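Local coordinates for protein folylpolyglutamate synthase/dihydrofolate synthase (Thermotoga maritima, PDB 1O5Z) that probably adds glutamate to 7,8-dihydropteroate and to tetrahydrofolylpolyglutamates, using ATP and magnesium, to make dihydrofolate and folylpolyglutamates, at residues A[191-194]-A[195-199]; A[215-218]-A[219-222]; A[232-235]-A[236-240]; A[279-282]-A[283-287]. All blocks are in the same frame, centred on the assembly; numbering follows the deposited sequence.

Contact 1 of 4, residues A[191-194]-A[195-199]; sequences EQIA and WEKSG. With SO4 (sulfate ion), chain B.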
loop_
_atom_site.group_PDB
_atom_site.type_symbol
_atom_site.label_atom_id
_atom_site.label_comp_id
_atom_site.label_asym_id
_atom_site.label_seq_id
_atom_site.Cartn_x
_atom_site.Cartn_y
_atom_site.Cartn_z
ATOM N N GLU A 191 10.673 19.437 -5.522
ATOM C CA GLU A 191 11.848 19.583 -4.710
ATOM C C GLU A 191 11.463 19.542 -3.236
ATOM O O GLU A 191 12.140 18.886 -2.445
ATOM C CB GLU A 191 12.598 20.850 -5.124
ATOM C CG GLU A 191 13.146 20.767 -6.571
ATOM C CD GLU A 191 12.330 21.493 -7.669
ATOM O OE1 GLU A 191 11.342 22.205 -7.332
ATOM O OE2 GLU A 191 12.704 21.379 -8.876
ATOM N N GLN A 192 10.341 20.167 -2.881
ATOM C CA GLN A 192 9.831 20.118 -1.492
ATOM C C GLN A 192 9.388 18.738 -1.052
ATOM O O GLN A 192 9.705 18.273 0.045
ATOM C CB GLN A 192 8.636 21.050 -1.325
ATOM C CG GLN A 192 9.017 22.506 -1.364
ATOM C CD GLN A 192 7.821 23.393 -1.236
ATOM O OE1 GLN A 192 7.340 23.880 -2.232
ATOM N NE2 GLN A 192 7.319 23.583 -0.008
ATOM N N ILE A 193 8.615 18.105 -1.923
ATOM C CA ILE A 193 8.174 16.727 -1.714
ATOM C C ILE A 193 9.393 15.798 -1.592
ATOM O O ILE A 193 9.508 15.015 -0.666
ATOM C CB ILE A 193 7.258 16.290 -2.897
ATOM C CG1 ILE A 193 5.948 17.105 -2.880
ATOM C CG2 ILE A 193 6.966 14.750 -2.820
ATOM C CD1 ILE A 193 5.228 17.160 -4.207
ATOM N N ALA A 194 10.287 15.902 -2.564
ATOM C CA ALA A 194 11.561 15.185 -2.549
ATOM C C ALA A 194 12.308 15.389 -1.248
ATOM O O ALA A 194 12.898 14.463 -0.732
ATOM C CB ALA A 194 12.456 15.621 -3.733
ATOM N N TRP A 195 12.280 16.585 -0.708
ATOM C CA TRP A 195 12.988 16.836 0.531
ATOM C C TRP A 195 12.378 16.115 1.731
ATOM O O TRP A 195 13.078 15.455 2.492
ATOM C CB TRP A 195 13.047 18.330 0.800
ATOM C CG TRP A 195 14.077 18.603 1.740
ATOM C CD1 TRP A 195 15.437 18.512 1.533
ATOM C CD2 TRP A 195 13.893 18.965 3.077
ATOM N NE1 TRP A 195 16.109 18.812 2.692
ATOM C CE2 TRP A 195 15.182 19.098 3.659
ATOM C CE3 TRP A 195 12.772 19.210 3.855
ATOM C CZ2 TRP A 195 15.369 19.478 4.962
ATOM C CZ3 TRP A 195 12.947 19.568 5.157
ATOM C CH2 TRP A 195 14.243 19.708 5.704
ATOM N N GLU A 196 11.069 16.248 1.886
ATOM C CA GLU A 196 10.310 15.529 2.926
ATOM C C GLU A 196 10.615 14.019 2.903
ATOM O O GLU A 196 10.912 13.401 3.928
ATOM C CB GLU A 196 8.795 15.825 2.746
ATOM C CG GLU A 196 7.889 15.514 3.945
ATOM C CD GLU A 196 8.206 16.353 5.212
ATOM O OE1 GLU A 196 8.960 17.375 5.111
ATOM O OE2 GLU A 196 7.677 15.994 6.315
ATOM N N LYS A 197 10.585 13.448 1.707
ATOM C CA LYS A 197 10.886 12.043 1.519
ATOM C C LYS A 197 12.342 11.655 1.823
ATOM O O LYS A 197 12.605 10.564 2.322
ATOM C CB LYS A 197 10.524 11.611 0.075
ATOM C CG LYS A 197 9.052 11.631 -0.129
ATOM C CD LYS A 197 8.529 10.705 -1.151
ATOM C CE LYS A 197 7.058 11.075 -1.479
ATOM N NZ LYS A 197 6.227 11.533 -0.347
ATOM N N SER A 198 13.298 12.517 1.508
ATOM C CA SER A 198 14.659 12.168 1.815
ATOM C C SER A 198 15.019 12.323 3.286
ATOM O O SER A 198 16.164 12.049 3.627
ATOM C CB SER A 198 15.688 12.854 0.892
ATOM O OG SER A 198 15.197 14.026 0.349
ATOM N N GLY A 199 14.059 12.689 4.154
ATOM C CA GLY A 199 14.235 12.598 5.622
ATOM C C GLY A 199 14.381 11.199 6.206
ATOM O O GLY A 199 14.758 11.048 7.380
HETATM S S SO4 B . 3.380 10.101 0.424
HETATM O O1 SO4 B . 2.432 9.286 1.188
HETATM O O2 SO4 B . 2.872 10.285 -0.930
HETATM O O3 SO4 B . 4.659 9.381 0.439
HETATM O O4 SO4 B . 3.612 11.391 1.057
HETATM O O HOH W 1 6.860 13.868 0.499
#

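Contact 2 of 4, residues A[215-218]-A[219-222]; sequences EALK and VMED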
loop_
_atom_site.group_PDB
_atom_site.type_symbol
_atom_site.label_atom_id
_atom_site.label_comp_id
_atom_site.label_asym_id
_atom_site.label_seq_id
_atom_site.Cartn_x
_atom_site.Cartn_y
_atom_site.Cartn_z
ATOM N N GLU A 215 15.039 16.827 -10.640
ATOM C CA GLU A 215 14.776 17.724 -9.506
ATOM C C GLU A 215 14.765 16.949 -8.222
ATOM O O GLU A 215 15.286 17.389 -7.194
ATOM C CB GLU A 215 13.387 18.335 -9.612
ATOM C CG GLU A 215 13.008 18.834 -10.979
ATOM C CD GLU A 215 12.284 17.817 -11.873
ATOM O OE1 GLU A 215 11.107 17.533 -11.515
ATOM O OE2 GLU A 215 12.861 17.352 -12.929
ATOM N N ALA A 216 14.109 15.795 -8.311
ATOM C CA ALA A 216 13.929 14.898 -7.196
ATOM C C ALA A 216 15.255 14.221 -6.810
ATOM O O ALA A 216 15.593 14.137 -5.615
ATOM C CB ALA A 216 12.863 13.858 -7.548
ATOM N N LEU A 217 15.998 13.752 -7.821
ATOM C CA LEU A 217 17.245 13.025 -7.586
ATOM C C LEU A 217 18.299 13.961 -7.015
ATOM O O LEU A 217 19.047 13.578 -6.123
ATOM C CB LEU A 217 17.750 12.384 -8.865
ATOM C CG LEU A 217 16.879 11.291 -9.471
ATOM C CD1 LEU A 217 17.359 10.977 -10.881
ATOM C CD2 LEU A 217 16.953 10.037 -8.650
ATOM N N LYS A 218 18.325 15.197 -7.508
ATOM C CA LYS A 218 19.246 16.227 -7.002
ATOM C C LYS A 218 19.138 16.374 -5.467
ATOM O O LYS A 218 20.137 16.407 -4.754
ATOM C CB LYS A 218 19.011 17.566 -7.737
ATOM C CG LYS A 218 19.617 17.620 -9.164
ATOM C CD LYS A 218 19.077 18.764 -10.129
ATOM C CE LYS A 218 20.090 19.015 -11.275
ATOM N NZ LYS A 218 19.562 19.480 -12.637
ATOM N N VAL A 219 17.920 16.410 -4.958
ATOM C CA VAL A 219 17.735 16.519 -3.521
ATOM C C VAL A 219 18.294 15.280 -2.812
ATOM O O VAL A 219 19.089 15.387 -1.875
ATOM C CB VAL A 219 16.234 16.709 -3.156
ATOM C CG1 VAL A 219 16.060 16.825 -1.633
ATOM C CG2 VAL A 219 15.640 17.891 -3.889
ATOM N N MET A 220 17.865 14.109 -3.271
ATOM C CA MET A 220 18.278 12.850 -2.667
ATOM C C MET A 220 19.782 12.679 -2.758
ATOM O O MET A 220 20.393 12.194 -1.819
ATOM C CB MET A 220 17.581 11.662 -3.334
ATOM C CG MET A 220 16.071 11.699 -3.211
ATOM S SD MET A 220 15.199 10.237 -3.798
ATOM C CE MET A 220 14.951 10.567 -5.535
ATOM N N GLU A 221 20.375 13.073 -3.882
ATOM C CA GLU A 221 21.820 13.044 -4.039
ATOM C C GLU A 221 22.498 13.877 -2.978
ATOM O O GLU A 221 23.467 13.436 -2.369
ATOM C CB GLU A 221 22.239 13.588 -5.422
ATOM C CG GLU A 221 21.999 12.589 -6.550
ATOM C CD GLU A 221 22.001 13.237 -7.940
ATOM O OE1 GLU A 221 22.490 14.381 -8.100
ATOM O OE2 GLU A 221 21.482 12.598 -8.872
ATOM N N ASP A 222 21.998 15.101 -2.792
ATOM C CA ASP A 222 22.565 16.020 -1.825
ATOM C C ASP A 222 22.451 15.460 -0.408
ATOM O O ASP A 222 23.419 15.489 0.339
ATOM C CB ASP A 222 21.924 17.410 -1.944
ATOM C CG ASP A 222 22.259 18.096 -3.272
ATOM O OD1 ASP A 222 22.363 19.347 -3.319
ATOM O OD2 ASP A 222 22.461 17.463 -4.332
#

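Contact 3 of 4, residues A[232-235]-A[236-240]; sequences YVID and KDFSV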
loop_
_atom_site.group_PDB
_atom_site.type_symbol
_atom_site.label_atom_id
_atom_site.label_comp_id
_atom_site.label_asym_id
_atom_site.label_seq_id
_atom_site.Cartn_x
_atom_site.Cartn_y
_atom_site.Cartn_z
ATOM N N TYR A 232 21.475 4.216 -4.885
ATOM C CA TYR A 232 21.292 3.447 -6.102
ATOM C C TYR A 232 20.035 3.894 -6.779
ATOM O O TYR A 232 18.985 4.033 -6.142
ATOM C CB TYR A 232 21.141 1.976 -5.802
ATOM C CG TYR A 232 22.229 1.358 -4.992
ATOM C CD1 TYR A 232 22.192 1.441 -3.598
ATOM C CD2 TYR A 232 23.283 0.647 -5.615
ATOM C CE1 TYR A 232 23.177 0.838 -2.824
ATOM C CE2 TYR A 232 24.273 0.026 -4.864
ATOM C CZ TYR A 232 24.206 0.113 -3.448
ATOM O OH TYR A 232 25.159 -0.486 -2.647
ATOM N N VAL A 233 20.131 4.065 -8.075
ATOM C CA VAL A 233 19.118 4.744 -8.834
ATOM C C VAL A 233 18.743 3.894 -10.022
ATOM O O VAL A 233 19.605 3.440 -10.759
ATOM C CB VAL A 233 19.685 6.066 -9.345
ATOM C CG1 VAL A 233 18.671 6.778 -10.261
ATOM C CG2 VAL A 233 20.117 6.950 -8.186
ATOM N N ILE A 234 17.461 3.714 -10.249
ATOM C CA ILE A 234 17.018 2.904 -11.385
ATOM C C ILE A 234 17.631 3.372 -12.704
ATOM O O ILE A 234 17.824 4.566 -12.906
ATOM C CB ILE A 234 15.482 2.929 -11.487
ATOM C CG1 ILE A 234 14.995 1.862 -12.465
ATOM C CG2 ILE A 234 14.980 4.326 -11.880
ATOM C CD1 ILE A 234 13.561 1.558 -12.302
ATOM N N ASP A 235 17.918 2.435 -13.602
ATOM C CA ASP A 235 18.618 2.714 -14.875
ATOM C C ASP A 235 20.062 3.161 -14.746
ATOM O O ASP A 235 20.804 3.028 -15.704
ATOM C CB ASP A 235 17.883 3.732 -15.752
ATOM C CG ASP A 235 16.521 3.230 -16.218
ATOM O OD1 ASP A 235 16.262 2.000 -16.147
ATOM O OD2 ASP A 235 15.648 4.011 -16.679
ATOM N N LYS A 236 20.441 3.721 -13.598
ATOM C CA LYS A 236 21.843 3.909 -13.251
ATOM C C LYS A 236 22.402 2.635 -12.605
ATOM O O LYS A 236 23.132 1.912 -13.228
ATOM C CB LYS A 236 22.046 5.123 -12.322
ATOM C CG LYS A 236 23.534 5.403 -12.110
ATOM C CD LYS A 236 23.851 6.655 -11.300
ATOM C CE LYS A 236 25.380 6.929 -11.431
ATOM N NZ LYS A 236 25.835 7.918 -10.412
ATOM N N ASP A 237 22.040 2.355 -11.365
ATOM C CA ASP A 237 22.663 1.275 -10.621
ATOM C C ASP A 237 21.943 -0.061 -10.739
ATOM O O ASP A 237 22.458 -1.110 -10.302
ATOM C CB ASP A 237 22.756 1.681 -9.166
ATOM C CG ASP A 237 23.517 2.956 -9.000
ATOM O OD1 ASP A 237 24.767 2.870 -9.037
ATOM O OD2 ASP A 237 22.955 4.079 -8.869
ATOM N N PHE A 238 20.745 -0.031 -11.293
ATOM C CA PHE A 238 20.054 -1.245 -11.615
ATOM C C PHE A 238 18.983 -0.965 -12.623
ATOM O O PHE A 238 18.605 0.174 -12.842
ATOM C CB PHE A 238 19.423 -1.850 -10.376
ATOM C CG PHE A 238 18.403 -0.959 -9.738
ATOM C CD1 PHE A 238 18.798 0.130 -8.982
ATOM C CD2 PHE A 238 17.046 -1.202 -9.913
ATOM C CE1 PHE A 238 17.853 0.961 -8.384
ATOM C CE2 PHE A 238 16.104 -0.385 -9.328
ATOM C CZ PHE A 238 16.507 0.711 -8.564
ATOM N N SER A 239 18.457 -2.029 -13.202
ATOM C CA SER A 239 17.431 -1.905 -14.215
ATOM C C SER A 239 16.592 -3.190 -14.313
ATOM O O SER A 239 16.974 -4.246 -13.786
ATOM C CB SER A 239 18.108 -1.613 -15.543
ATOM O OG SER A 239 18.963 -2.692 -15.861
ATOM N N VAL A 240 15.461 -3.081 -15.009
ATOM C CA VAL A 240 14.593 -4.222 -15.319
ATOM C C VAL A 240 14.231 -4.193 -16.800
ATOM O O VAL A 240 14.142 -3.136 -17.407
ATOM C CB VAL A 240 13.290 -4.196 -14.492
ATOM C CG1 VAL A 240 13.556 -4.552 -13.017
ATOM C CG2 VAL A 240 12.589 -2.834 -14.586
HETATM O O HOH W 2 14.470 -0.266 -15.465
#

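Contact 4 of 4, residues A[279-282]-A[283-287]; sequences ALKT and LEATG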
loop_
_atom_site.group_PDB
_atom_site.type_symbol
_atom_site.label_atom_id
_atom_site.label_comp_id
_atom_site.label_asym_id
_atom_site.label_seq_id
_atom_site.Cartn_x
_atom_site.Cartn_y
_atom_site.Cartn_z
ATOM N N ALA A 279 12.683 -3.301 -5.288
ATOM C CA ALA A 279 12.687 -4.253 -4.170
ATOM C C ALA A 279 13.985 -5.095 -4.124
ATOM O O ALA A 279 14.545 -5.354 -3.047
ATOM C CB ALA A 279 11.473 -5.147 -4.265
ATOM N N LEU A 280 14.438 -5.558 -5.296
ATOM C CA LEU A 280 15.616 -6.394 -5.383
ATOM C C LEU A 280 16.848 -5.570 -5.089
ATOM O O LEU A 280 17.725 -6.018 -4.346
ATOM C CB LEU A 280 15.721 -7.079 -6.755
ATOM C CG LEU A 280 14.560 -8.031 -7.162
ATOM C CD1 LEU A 280 14.870 -8.839 -8.450
ATOM C CD2 LEU A 280 14.239 -8.966 -6.065
ATOM N N LYS A 281 16.932 -4.361 -5.653
ATOM C CA LYS A 281 18.015 -3.447 -5.237
ATOM C C LYS A 281 17.955 -3.157 -3.742
ATOM O O LYS A 281 18.959 -3.189 -3.077
ATOM C CB LYS A 281 18.024 -2.147 -6.032
ATOM C CG LYS A 281 19.323 -1.240 -5.911
ATOM C CD LYS A 281 20.629 -1.879 -5.317
ATOM C CE LYS A 281 21.484 -2.535 -6.301
ATOM N NZ LYS A 281 22.512 -3.426 -5.632
ATOM N N THR A 282 16.777 -2.904 -3.199
ATOM C CA THR A 282 16.688 -2.630 -1.808
ATOM C C THR A 282 17.349 -3.765 -1.042
ATOM O O THR A 282 18.181 -3.546 -0.182
ATOM C CB THR A 282 15.240 -2.468 -1.451
ATOM O OG1 THR A 282 14.740 -1.230 -2.023
ATOM C CG2 THR A 282 15.059 -2.342 0.097
ATOM N N LEU A 283 17.034 -4.986 -1.451
ATOM C CA LEU A 283 17.522 -6.215 -0.819
ATOM C C LEU A 283 19.026 -6.437 -1.045
ATOM O O LEU A 283 19.751 -6.828 -0.107
ATOM C CB LEU A 283 16.697 -7.428 -1.305
ATOM C CG LEU A 283 15.287 -7.550 -0.665
ATOM C CD1 LEU A 283 14.423 -8.640 -1.266
ATOM C CD2 LEU A 283 15.384 -7.763 0.798
ATOM N N GLU A 284 19.502 -6.180 -2.255
ATOM C CA GLU A 284 20.955 -6.207 -2.497
ATOM C C GLU A 284 21.724 -5.236 -1.589
ATOM O O GLU A 284 22.709 -5.614 -0.940
ATOM C CB GLU A 284 21.264 -5.894 -3.959
ATOM C CG GLU A 284 20.768 -6.960 -4.942
ATOM C CD GLU A 284 21.117 -6.655 -6.382
ATOM O OE1 GLU A 284 21.393 -5.486 -6.738
ATOM O OE2 GLU A 284 21.136 -7.603 -7.170
ATOM N N ALA A 285 21.245 -3.990 -1.522
ATOM C CA ALA A 285 21.883 -2.894 -0.772
ATOM C C ALA A 285 21.985 -3.153 0.722
ATOM O O ALA A 285 22.722 -2.503 1.448
ATOM C CB ALA A 285 21.099 -1.602 -0.995
ATOM N N THR A 286 21.181 -4.073 1.181
ATOM C CA THR A 286 20.995 -4.344 2.588
ATOM C C THR A 286 22.095 -5.311 3.107
ATOM O O THR A 286 22.413 -5.318 4.306
ATOM C CB THR A 286 19.580 -4.931 2.658
ATOM O OG1 THR A 286 18.879 -4.512 3.834
ATOM C CG2 THR A 286 19.589 -6.410 2.629
ATOM N N GLY A 287 22.677 -6.096 2.177
ATOM C CA GLY A 287 23.631 -7.136 2.465
ATOM C C GLY A 287 23.049 -8.489 2.891
ATOM O O GLY A 287 23.777 -9.446 3.006
#

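Contact 1 of 4, residues A[191-194]-A[195-199]
Ile193 and Lys197 lie one turn apart on the same flank of helix 190-197, where Lys197 N donates a nearly straight bond of 3.0 Å to Ile193 O (169° at the hydrogen), part of the regular i to i+4 ladder that runs from Glu191 to Ser198. The two side chains then run side by side, CG2 of Ile193 lying 3.9 Å from Lys197 CE. A water bridges the two residues: it donates to Ile193 O at 3.1 Å and accepts from Lys197 NZ at 2.6 Å, giving this backbone carbonyl a second donor. The lysine chain is stretched as far as CE and bends only at its last torsion (chi4 -37°), which swings NZ toward a sulfate ion. Lys197 NZ bonds to sulfate O3 at 2.8 Å and more weakly to O4, while Gly159 N supplies the anion with another donor. At the helix end Ala194 O is gripped twice by Ser198, through OG at 2.6 Å and through N at 3.0 Å, the two donors coming from opposite faces of the carbonyl plane. Trp195 is exposed, and its indole makes a cation-pi contact with Arg161, whose NH2 also bonds to Trp195 O. The lysine side chain also touches Thr60, in the GTNGKGS P-loop sequence of the Mur ligase middle domain, and so probably lies near the nucleotide site. The sulfate, probably from the crystallisation liquor, is consistent with an anion-binding pocket near the P-loop.

Contact 2 of 4, residues A[215-218]-A[219-222]
Met220 reaches back over the preceding turn of helix 214-227 to Ala216 and Leu217, and its side chain can be followed outward. Met220 CB rests 3.7 Å from Leu217 O. Met220 CG, turned beside the backbone N, comes 3.5 Å from Ala216 O, the same carbonyl that accepts the Met220 N-H. The bend about the CG-SD bond (chi3 -87°) carries the terminal methyl back along the helix: Met220 CE lies 3.6 Å from Ala216 O and 3.7 Å from Leu217 CD2. The leucine and methionine side chains cross obliquely and meet at their end methyls, Leu217 CD2 and Met220 CE. This buried face looks onto strands 207-209 and 231-233, the two strands that helix 214-227 joins in a beta-alpha-beta unit; Met220 touches Leu207, Thr209 and Met231 there.

Glu221, one residue on, is bound to Leu217 through the backbone, its N donating to Leu217 O at 2.7 Å. Its extended side chain passes over the same carbonyl, and Glu221 OE2 lies 3.7 Å from Leu217 CB while forming a salt bridge with Arg214. Asp222 is likewise engaged by Arg225. Val219 occupies the flank turned to helix 190-197, where it packs on Trp195 and Ser198. The chemistry is thus that of an amphipathic helix: methyl and thioether groups fill the side against the sheet, whereas the carboxylates that follow are paired with arginines of the same helix, so their charge is probably balanced locally.

Contact 3 of 4, residues A[232-235]-A[236-240]
Val233 and Asp237 hold together a tight turn that leads from strand 231-233, at one edge of the large sheet of the Mur ligase middle domain, into strand 239-244 of the small antiparallel sheet. Both backbone polar groups of Val233 are served by Asp237. Val233 O accepts Asp237 N at 2.7 Å, and Val233 N donates at 2.9 Å to Asp237 OD2, which accepts with its anti lone pair. Val233 O also receives a weak bond from Lys236 N at 3.0 Å, which closes a type II beta turn with Ile234 and Asp235 at its corners; Asp235 takes the positive phi that this turn requires. Lys236 N also makes a weak bond to Ile234 O.

The carboxylate of Asp235 is satisfied elsewhere. Asp235 OD2 makes a salt bridge with Arg212, and Asp235 OD1 accepts from a water at 3.0 Å, which in turn accepts from Val240 N at 3.0 Å, so the water ties the turn to the new strand. On the flanks, Tyr232 bonds through its backbone to Leu207 and Thr209, Ile234 to Thr209, and Ser239 to Cys255, joining the two sheets to the turn from either end.

Tyr232 presents its ring edge to Asp237, Tyr232 CD2 lying 3.7 Å from Asp237 CB, with ring and carboxylate planes 82° apart. Phe238 has CG between its backbone N and carbonyl carbon (chi1 61°), which folds the ring back under Ile234. There Ile234 CB meets Phe238 CZ at 3.8 Å, and Ile234 CA makes a CH-pi contact 3.8 Å from the Phe238 ring centroid, 19° off its normal.

Contact 4 of 4, residues A[279-282]-A[283-287]
Lys281 NZ and Glu284 OE1 form an i to i+3 salt bridge of 2.6 Å close to the C-terminal end of helix 271-286, which packs between helix 63-77 and strand 207-209 of the Mur ligase fold. The ammonium meets OE1 on its anti side, 22° out of the carboxylate plane. To reach it the lysine folds back on itself, with chi2 nearly eclipsed (16°) and chi3 at 88°, whereas the glutamate chain is extended, and the two side chains cross at about a right angle. The carboxylate has further donors: Tyr254 OH and Glu257 N also bond to OE1, and Asn258 N to OE2. Such a gathering would probably stabilise its negative charge, while the lysine has a second partner in the ring of Tyr232, a cation-pi contact.

Along the backbone the ladder is regular, with Glu284 N donating to Leu280 O at 2.7 Å and Ala285 N to Lys281 O at 2.9 Å. Thr282, on another side of the helix, turns its hydroxyl to Val278 O and Thr174 OG1. Leu283 folds over the previous turn, its CG 3.3 Å from Ala279 O, and joins Leu280 against Ile73 of helix 63-77. Lys281, Thr282 and Ala285 instead touch Val208 of strand 207-209. Past the last turn Gly287 leaves helical geometry with positive phi, and its N still donates to Glu284 O at 3.2 Å.

How the contacts relate
The four contacts form a chain of neighbours in which each touches the next. Contacts 1 and 2, with centres 9 Å apart, pack two helices together, Ser198 OG lying 3.5 Å from Val219 CG1. Contact 2 meets contact 3 through Leu217 CD2 and Val233 CG1, 4.0 Å apart, where helix 214-227 covers the strand that follows it. Contact 3 reaches contact 4, with Phe238 CD1 3.4 Å from Lys281 CG. The ends of this row, contacts 1 and 4, are 22 Å apart by their centres and do not touch. In contact 1, Lys197 binds the sulfate and touches Thr60 of the P-loop, probably near the nucleotide site; contact 4 packs on the following helix 63-77.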